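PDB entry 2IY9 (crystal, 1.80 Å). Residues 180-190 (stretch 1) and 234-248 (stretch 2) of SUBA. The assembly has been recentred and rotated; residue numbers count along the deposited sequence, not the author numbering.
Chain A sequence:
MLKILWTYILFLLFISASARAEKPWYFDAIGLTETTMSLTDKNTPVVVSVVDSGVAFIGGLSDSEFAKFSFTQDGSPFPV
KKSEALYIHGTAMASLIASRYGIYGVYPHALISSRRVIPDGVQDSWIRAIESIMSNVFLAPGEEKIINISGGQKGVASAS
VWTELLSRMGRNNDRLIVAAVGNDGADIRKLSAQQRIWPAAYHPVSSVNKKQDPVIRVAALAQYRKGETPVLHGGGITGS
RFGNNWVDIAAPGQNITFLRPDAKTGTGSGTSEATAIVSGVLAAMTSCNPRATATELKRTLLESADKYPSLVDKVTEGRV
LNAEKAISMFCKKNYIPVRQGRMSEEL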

ATOM      1  N   ALA A 180      -3.694   1.646  -4.036  1.00 21.35           N
ATOM      2  CA  ALA A 180      -4.397   0.636  -4.840  1.00 21.42           C
ATOM      3  C   ALA A 180      -5.018   1.304  -6.065  1.00 21.30           C
ATOM      4  O   ALA A 180      -5.557   2.412  -5.950  1.00 21.43           O
ATOM      5  CB  ALA A 180      -5.490  -0.036  -3.998  1.00 20.84           C
ATOM      6  N   VAL A 181      -4.956   0.637  -7.219  1.00 20.88           N
ATOM      7  CA  VAL A 181      -5.563   1.197  -8.439  1.00 21.61           C
ATOM      8  C   VAL A 181      -7.070   0.911  -8.499  1.00 22.36           C
ATOM      9  O   VAL A 181      -7.771   1.420  -9.376  1.00 23.00           O
ATOM     10  CB  VAL A 181      -4.851   0.746  -9.738  1.00 21.52           C
ATOM     11  CG1 VAL A 181      -3.420   1.260  -9.761  1.00 20.41           C
ATOM     12  CG2 VAL A 181      -4.897  -0.776  -9.923  1.00 19.29           C
ATOM     13  N   GLY A 182      -7.552   0.085  -7.572  1.00 22.91           N
ATOM     14  CA  GLY A 182      -8.991  -0.183  -7.456  1.00 23.18           C
ATOM     15  C   GLY A 182      -9.435  -1.469  -8.112  1.00 23.78           C
ATOM     16  O   GLY A 182      -8.714  -2.049  -8.931  1.00 22.98           O
ATOM     17  N   ASN A 183     -10.628  -1.926  -7.740  1.00 24.38           N
ATOM     18  CA  ASN A 183     -11.158  -3.181  -8.268  1.00 24.87           C
ATOM     19  C   ASN A 183     -12.249  -2.952  -9.308  1.00 25.40           C
ATOM     20  O   ASN A 183     -12.768  -1.841  -9.420  1.00 25.97           O
ATOM     21  CB  ASN A 183     -11.697  -4.050  -7.140  1.00 24.95           C
ATOM     22  CG  ASN A 183     -10.616  -4.494  -6.164  1.00 25.28           C
ATOM     23  OD1 ASN A 183      -9.423  -4.425  -6.455  1.00 26.89           O
ATOM     24  ND2 ASN A 183     -11.037  -4.963  -5.005  1.00 24.35           N
ATOM     25  N   ASP A 184     -12.560  -4.025 -10.042  1.00 25.86           N
ATOM     26  CA  ASP A 184     -13.670  -4.182 -11.019  1.00 26.58           C
ATOM     27  C   ASP A 184     -13.171  -4.556 -12.420  1.00 26.41           C
ATOM     28  O   ASP A 184     -13.963  -4.739 -13.346  1.00 25.98           O
ATOM     29  CB  ASP A 184     -14.664  -3.008 -11.056  1.00 26.69           C
ATOM     30  CG  ASP A 184     -14.099  -1.754 -11.733  1.00 27.46           C
ATOM     31  OD1 ASP A 184     -13.011  -1.802 -12.344  1.00 27.73           O
ATOM     32  OD2 ASP A 184     -14.747  -0.696 -11.615  1.00 29.10           O
ATOM     33  N   GLY A 185     -11.856  -4.657 -12.559  1.00 26.56           N
ATOM     34  CA  GLY A 185     -11.227  -5.071 -13.809  1.00 26.83           C
ATOM     35  C   GLY A 185     -11.253  -4.061 -14.944  1.00 26.80           C
ATOM     36  O   GLY A 185     -10.904  -4.400 -16.079  1.00 27.42           O
ATOM     37  N   ALA A 186     -11.650  -2.824 -14.662  1.00 26.60           N
ATOM     38  CA  ALA A 186     -11.706  -1.802 -15.715  1.00 26.59           C
ATOM     39  C   ALA A 186     -10.314  -1.377 -16.186  1.00 26.93           C
ATOM     40  O   ALA A 186      -9.357  -1.379 -15.405  1.00 27.06           O
ATOM     41  CB  ALA A 186     -12.514  -0.583 -15.252  1.00 26.92           C
ATOM     42  N   ASP A 187     -10.217  -1.012 -17.466  1.00 26.71           N
ATOM     43  CA  ASP A 187      -9.021  -0.380 -18.035  1.00 26.40           C
ATOM     44  C   ASP A 187      -9.039   1.102 -17.658  1.00 26.41           C
ATOM     45  O   ASP A 187      -9.885   1.867 -18.141  1.00 25.87           O
ATOM     46  CB  ASP A 187      -9.024  -0.556 -19.560  1.00 26.75           C
ATOM     47  CG  ASP A 187      -7.794   0.036 -20.247  1.00 27.53           C
ATOM     48  OD1 ASP A 187      -7.113   0.924 -19.679  1.00 27.00           O
ATOM     49  OD2 ASP A 187      -7.525  -0.380 -21.398  1.00 26.76           O
ATOM     50  N   ILE A 188      -8.104   1.493 -16.785  1.00 26.31           N
ATOM     51  CA  ILE A 188      -8.015   2.866 -16.259  1.00 26.42           C
ATOM     52  C   ILE A 188      -7.867   3.929 -17.369  1.00 26.38           C
ATOM     53  O   ILE A 188      -8.296   5.072 -17.206  1.00 25.30           O
ATOM     54  CB  ILE A 188      -6.857   3.009 -15.232  1.00 26.13           C
ATOM     55  CG1 ILE A 188      -7.026   1.990 -14.094  1.00 26.15           C
ATOM     56  CG2 ILE A 188      -6.816   4.443 -14.646  1.00 27.48           C
ATOM     57  CD1 ILE A 188      -5.729   1.643 -13.381  1.00 26.71           C
ATOM     58  N   ARG A 189      -7.260   3.536 -18.487  1.00 27.07           N
ATOM     59  CA  ARG A 189      -7.108   4.432 -19.631  1.00 27.96           C
ATOM     60  C   ARG A 189      -8.453   4.848 -20.250  1.00 28.87           C
ATOM     61  O   ARG A 189      -8.554   5.919 -20.830  1.00 29.46           O
ATOM     62  CB  ARG A 189      -6.192   3.815 -20.690  1.00 27.68           C
ATOM     63  CG  ARG A 189      -4.754   3.593 -20.202  1.00 27.18           C
ATOM     64  CD  ARG A 189      -3.994   2.604 -21.063  1.00 27.30           C
ATOM     65  NE  ARG A 189      -4.599   1.274 -21.034  1.00 28.78           N
ATOM     66  CZ  ARG A 189      -3.996   0.150 -21.423  1.00 28.07           C
ATOM     67  NH1 ARG A 189      -2.747   0.174 -21.871  1.00 28.32           N
ATOM     68  NH2 ARG A 189      -4.649  -1.008 -21.347  1.00 26.95           N
ATOM     69  N   LYS A 190      -9.478   4.014 -20.095  1.00 29.88           N
ATOM     70  CA  LYS A 190     -10.798   4.252 -20.694  1.00 30.85           C
ATOM     71  C   LYS A 190     -11.859   4.772 -19.721  1.00 31.49           C
ATOM     72  O   LYS A 190     -12.935   5.202 -20.141  1.00 31.11           O
ATOM     73  CB  LYS A 190     -11.326   2.972 -21.318  1.00 31.17           C
ATOM     74  CG  LYS A 190     -10.423   2.364 -22.390  1.00 33.10           C
ATOM     75  CD  LYS A 190     -11.057   1.079 -22.905  1.00 38.73           C
ATOM     76  CE  LYS A 190     -11.217   0.046 -21.790  1.00 40.85           C
ATOM     77  NZ  LYS A 190     -12.312  -0.963 -21.978  1.00 42.96           N
ATOM     78  N   GLY A 234      -8.422 -11.284 -12.235  1.00 29.24           N
ATOM     79  CA  GLY A 234      -9.518 -10.835 -13.090  1.00 29.61           C
ATOM     80  C   GLY A 234     -10.847 -10.906 -12.368  1.00 30.53           C
ATOM     81  O   GLY A 234     -10.919 -11.403 -11.244  1.00 30.42           O
ATOM     82  N   GLY A 235     -11.896 -10.406 -13.019  1.00 31.13           N
ATOM     83  CA  GLY A 235     -13.242 -10.387 -12.437  1.00 31.59           C
ATOM     84  C   GLY A 235     -13.880  -9.015 -12.472  1.00 32.04           C
ATOM     85  O   GLY A 235     -13.187  -7.991 -12.413  1.00 32.07           O
ATOM     86  N   GLY A 236     -15.209  -8.989 -12.571  1.00 32.23           N
ATOM     87  CA  GLY A 236     -15.955  -7.735 -12.582  1.00 31.97           C
ATOM     88  C   GLY A 236     -16.200  -7.168 -11.190  1.00 32.24           C
ATOM     89  O   GLY A 236     -16.647  -6.025 -11.051  1.00 32.72           O
ATOM     90  N   ILE A 237     -15.907  -7.955 -10.157  1.00 31.42           N
ATOM     91  CA  ILE A 237     -16.080  -7.483  -8.791  1.00 31.14           C
ATOM     92  C   ILE A 237     -14.744  -7.079  -8.158  1.00 30.41           C
ATOM     93  O   ILE A 237     -14.512  -5.894  -7.888  1.00 30.28           O
ATOM     94  CB  ILE A 237     -16.791  -8.532  -7.885  1.00 31.15           C
ATOM     95  CG1 ILE A 237     -18.100  -9.040  -8.519  1.00 32.58           C
ATOM     96  CG2 ILE A 237     -17.023  -7.959  -6.484  1.00 31.53           C
ATOM     97  CD1 ILE A 237     -19.119  -7.963  -8.861  1.00 32.47           C
ATOM     98  N   THR A 238     -13.886  -8.072  -7.924  1.00 29.54           N
ATOM     99  CA  THR A 238     -12.614  -7.875  -7.223  1.00 29.02           C
ATOM    100  C   THR A 238     -11.413  -7.844  -8.174  1.00 28.39           C
ATOM    101  O   THR A 238     -10.293  -7.628  -7.736  1.00 28.55           O
ATOM    102  CB  THR A 238     -12.357  -8.983  -6.178  1.00 28.99           C
ATOM    103  OG1 THR A 238     -12.236 -10.251  -6.841  1.00 29.39           O
ATOM    104  CG2 THR A 238     -13.477  -9.051  -5.160  1.00 28.99           C
ATOM    105  N   GLY A 239     -11.662  -8.062  -9.467  1.00 27.83           N
ATOM    106  CA  GLY A 239     -10.618  -8.063 -10.477  1.00 26.81           C
ATOM    107  C   GLY A 239      -9.827  -6.767 -10.490  1.00 26.32           C
ATOM    108  O   GLY A 239     -10.389  -5.683 -10.252  1.00 26.14           O
ATOM    109  N   SER A 240      -8.528  -6.878 -10.770  1.00 25.67           N
ATOM    110  CA  SER A 240      -7.649  -5.705 -10.748  1.00 25.43           C
ATOM    111  C   SER A 240      -7.950  -4.769 -11.903  1.00 25.18           C
ATOM    112  O   SER A 240      -8.027  -5.194 -13.050  1.00 25.34           O
ATOM    113  CB  SER A 240      -6.179  -6.122 -10.826  1.00 25.61           C
ATOM    114  OG  SER A 240      -5.326  -4.988 -10.742  1.00 24.93           O
ATOM    115  N   ARG A 241      -8.101  -3.487 -11.598  1.00 24.67           N
ATOM    116  CA  ARG A 241      -7.975  -2.463 -12.630  1.00 24.72           C
ATOM    117  C   ARG A 241      -6.551  -2.496 -13.195  1.00 24.81           C
ATOM    118  O   ARG A 241      -5.628  -3.054 -12.566  1.00 24.61           O
ATOM    119  CB  ARG A 241      -8.309  -1.087 -12.067  1.00 24.62           C
ATOM    120  CG  ARG A 241      -9.781  -0.883 -11.910  1.00 25.15           C
ATOM    121  CD  ARG A 241     -10.136   0.529 -11.499  1.00 25.40           C
ATOM    122  NE  ARG A 241     -11.589   0.680 -11.510  1.00 25.56           N
ATOM    123  CZ  ARG A 241     -12.248   1.770 -11.150  1.00 25.79           C
ATOM    124  NH1 ARG A 241     -11.598   2.856 -10.744  1.00 25.06           N
ATOM    125  NH2 ARG A 241     -13.573   1.772 -11.206  1.00 25.60           N
ATOM    126  N   PHE A 242      -6.373  -1.931 -14.388  1.00 24.26           N
ATOM    127  CA  PHE A 242      -5.104  -2.049 -15.098  1.00 24.26           C
ATOM    128  C   PHE A 242      -4.903  -0.921 -16.108  1.00 24.68           C
ATOM    129  O   PHE A 242      -5.820  -0.145 -16.398  1.00 23.67           O
ATOM    130  CB  PHE A 242      -5.000  -3.411 -15.812  1.00 24.32           C
ATOM    131  CG  PHE A 242      -5.962  -3.578 -16.971  1.00 25.21           C
ATOM    132  CD1 PHE A 242      -5.586  -3.221 -18.271  1.00 26.03           C
ATOM    133  CD2 PHE A 242      -7.229  -4.100 -16.765  1.00 26.17           C
ATOM    134  CE1 PHE A 242      -6.477  -3.369 -19.351  1.00 27.03           C
ATOM    135  CE2 PHE A 242      -8.124  -4.275 -17.840  1.00 25.65           C
ATOM    136  CZ  PHE A 242      -7.752  -3.902 -19.130  1.00 24.76           C
ATOM    137  N   GLY A 243      -3.689  -0.846 -16.641  1.00 24.81           N
ATOM    138  CA  GLY A 243      -3.409   0.084 -17.722  1.00 25.54           C
ATOM    139  C   GLY A 243      -2.018   0.646 -17.639  1.00 26.01           C
ATOM    140  O   GLY A 243      -1.649   1.275 -16.642  1.00 25.47           O
ATOM    141  N   ASN A 244      -1.243   0.408 -18.695  1.00 26.45           N
ATOM    142  CA  ASN A 244       0.078   0.990 -18.820  1.00 26.95           C
ATOM    143  C   ASN A 244       0.015   2.502 -18.590  1.00 26.96           C
ATOM    144  O   ASN A 244      -0.909   3.170 -19.065  1.00 26.84           O
ATOM    145  CB  ASN A 244       0.667   0.666 -20.191  1.00 27.37           C
ATOM    146  CG  ASN A 244       2.122   1.045 -20.296  1.00 29.19           C
ATOM    147  OD1 ASN A 244       2.458   2.215 -20.449  1.00 31.55           O
ATOM    148  ND2 ASN A 244       2.995   0.058 -20.206  1.00 31.62           N
ATOM    149  N   ASN A 245       0.983   3.013 -17.831  1.00 26.74           N
ATOM    150  CA  ASN A 245       1.062   4.435 -17.434  1.00 26.56           C
ATOM    151  C   ASN A 245       0.094   4.867 -16.309  1.00 25.61           C
ATOM    152  O   ASN A 245       0.108   6.029 -15.882  1.00 24.87           O
ATOM    153  CB  ASN A 245       0.942   5.371 -18.648  1.00 27.58           C
ATOM    154  CG  ASN A 245       1.789   6.623 -18.501  1.00 30.16           C
ATOM    155  OD1 ASN A 245       1.380   7.717 -18.910  1.00 33.89           O
ATOM    156  ND2 ASN A 245       2.976   6.475 -17.917  1.00 32.98           N
ATOM    157  N   TRP A 246      -0.734   3.929 -15.837  1.00 24.56           N
ATOM    158  CA  TRP A 246      -1.623   4.172 -14.696  1.00 24.40           C
ATOM    159  C   TRP A 246      -1.396   3.184 -13.536  1.00 23.99           C
ATOM    160  O   TRP A 246      -2.079   3.262 -12.516  1.00 23.60           O
ATOM    161  CB  TRP A 246      -3.090   4.134 -15.134  1.00 24.36           C
ATOM    162  CG  TRP A 246      -3.440   5.209 -16.106  1.00 24.36           C
ATOM    163  CD1 TRP A 246      -3.269   5.181 -17.465  1.00 24.87           C
ATOM    164  CD2 TRP A 246      -4.022   6.479 -15.796  1.00 24.30           C
ATOM    165  NE1 TRP A 246      -3.718   6.362 -18.023  1.00 24.47           N
ATOM    166  CE2 TRP A 246      -4.184   7.175 -17.020  1.00 24.34           C
ATOM    167  CE3 TRP A 246      -4.415   7.101 -14.602  1.00 23.78           C
ATOM    168  CZ2 TRP A 246      -4.719   8.467 -17.080  1.00 24.40           C
ATOM    169  CZ3 TRP A 246      -4.964   8.385 -14.665  1.00 24.78           C
ATOM    170  CH2 TRP A 246      -5.113   9.049 -15.901  1.00 24.43           C
ATOM    171  N   VAL A 247      -0.435   2.275 -13.713  1.00 23.43           N
ATOM    172  CA  VAL A 247      -0.087   1.259 -12.715  1.00 23.39           C
ATOM    173  C   VAL A 247       1.440   1.138 -12.704  1.00 23.23           C
ATOM    174  O   VAL A 247       2.052   0.940 -13.760  1.00 23.05           O
ATOM    175  CB  VAL A 247      -0.719  -0.125 -13.066  1.00 23.35           C
ATOM    176  CG1 VAL A 247      -0.302  -1.195 -12.055  1.00 23.18           C
ATOM    177  CG2 VAL A 247      -2.271  -0.032 -13.182  1.00 22.76           C
ATOM    178  N   ASP A 248       2.051   1.256 -11.523  1.00 22.84           N
ATOM    179  CA  ASP A 248       3.519   1.186 -11.401  1.00 23.00           C
ATOM    180  C   ASP A 248       4.069  -0.233 -11.210  1.00 22.96           C
ATOM    181  O   ASP A 248       5.158  -0.559 -11.700  1.00 22.85           O
ATOM    182  CB  ASP A 248       4.005   2.091 -10.262  1.00 23.09           C
ATOM    183  CG  ASP A 248       3.688   3.556 -10.513  1.00 23.24           C
ATOM    184  OD1 ASP A 248       4.201   4.121 -11.503  1.00 25.99           O
ATOM    185  OD2 ASP A 248       2.905   4.139  -9.733  1.00 22.74           O
TER
HETATM  186  O   HOH W   1      -8.696   3.586 -10.747  1.00 23.63           O
HETATM  187  O   HOH W   2     -13.861  -5.371  -4.537  1.00 44.03           O

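Two loops with no regular secondary structure can still dock closely if a few backbone bridges fix their spacing and side chains fill what the bridges leave open. In SUBA, residues 180-190 and 234-248, at least 50 positions apart wherever they touch, bury 1005 Å² between them in this way.

The backbones meet at two isolated bridges. At the first, Arg-241 N donates to Gly-182 O (3.1 Å), while Gly-239 O accepts from both Asp-184 N (2.7 Å) and Gly-185 N (2.9 Å). At the second, Phe-242 N donates to Ala-186 O (3.2 Å) and Ile-188 N to Phe-242 O (2.8 Å). Between the bridges, Gly-185 CA lies 3.3 Å from Ser-240 O in an almost straight CA-H...O contact. Glycine suits these backbones for different reasons: across the contact, a CB on Gly-185, whose phi is positive, would sit 2.8 Å from Gly-235 O, and one on Gly-239 would strike Gly-235 O within its own stretch. Gly-182 and Gly-243 adopt backbone angles that would jam a side chain against the preceding carbonyl.

Arg-241 is the largest bump, with more area covered by the opposing stretch than any other residue. Its nearly straight side chain (chi2 to chi4 all close to 180°) runs along stretch 1, with Arg-241 CD 3.3 Å from Val-181 O, and reaches Asp-184. The carboxylate meets the guanidinium at its edge, Arg-241 NE bonding Asp-184 OD1 (3.0 Å) and Arg-241 NH2 bonding Asp-184 OD2 (2.8 Å), so that a two-pronged salt bridge answers the buried charge. Although the CA-to-CB bond of Asp-184 points away, its chi1 in p brings the carboxylate back to the arginine. Asp-184 OD1 also accepts from Ala-186 N (2.9 Å), which braces the turn that holds the acid. A water joins Val-181 O (2.7 Å) to Arg-241 NH1 (3.0 Å), linking the arginine to the backbone opposite.

Hydrocarbon packs beside this polar clasp. Val-181 and Ile-188 both point toward stretch 2 and converge on one methyl: Val-247 CG2 is 3.8 Å from Val-181 CG1 and 3.8 Å from Ile-188 CD1. Branched side chains suit such a pocket, offering methyls in several directions. Ile-188 CG2 also reaches Trp-246 CE3 (3.6 Å), and Ile-188 CG1 packs against Arg-241 CB (3.9 Å), the aliphatic root of the arginine.

Farther along, Phe-242 starts away from stretch 1, but its chi1 in p swings the ring back beneath the backbone. Asp-187 CA sits over the ring face, 4.0 Å from the centroid, in a CH-pi contact, while Gly-185 O approaches the ring edge at Phe-242 CE2 (3.3 Å). Arg-189 completes the fit. Asp-187 OD1 pins it through Arg-189 NE (2.9 Å), and one face of its guanidinium covers the side-chain-free Gly-243, with Arg-189 NE 3.7 Å from Gly-243 CA. Its stem presses on the indole, Arg-189 CG lying 3.5 Å from Trp-246 CD1.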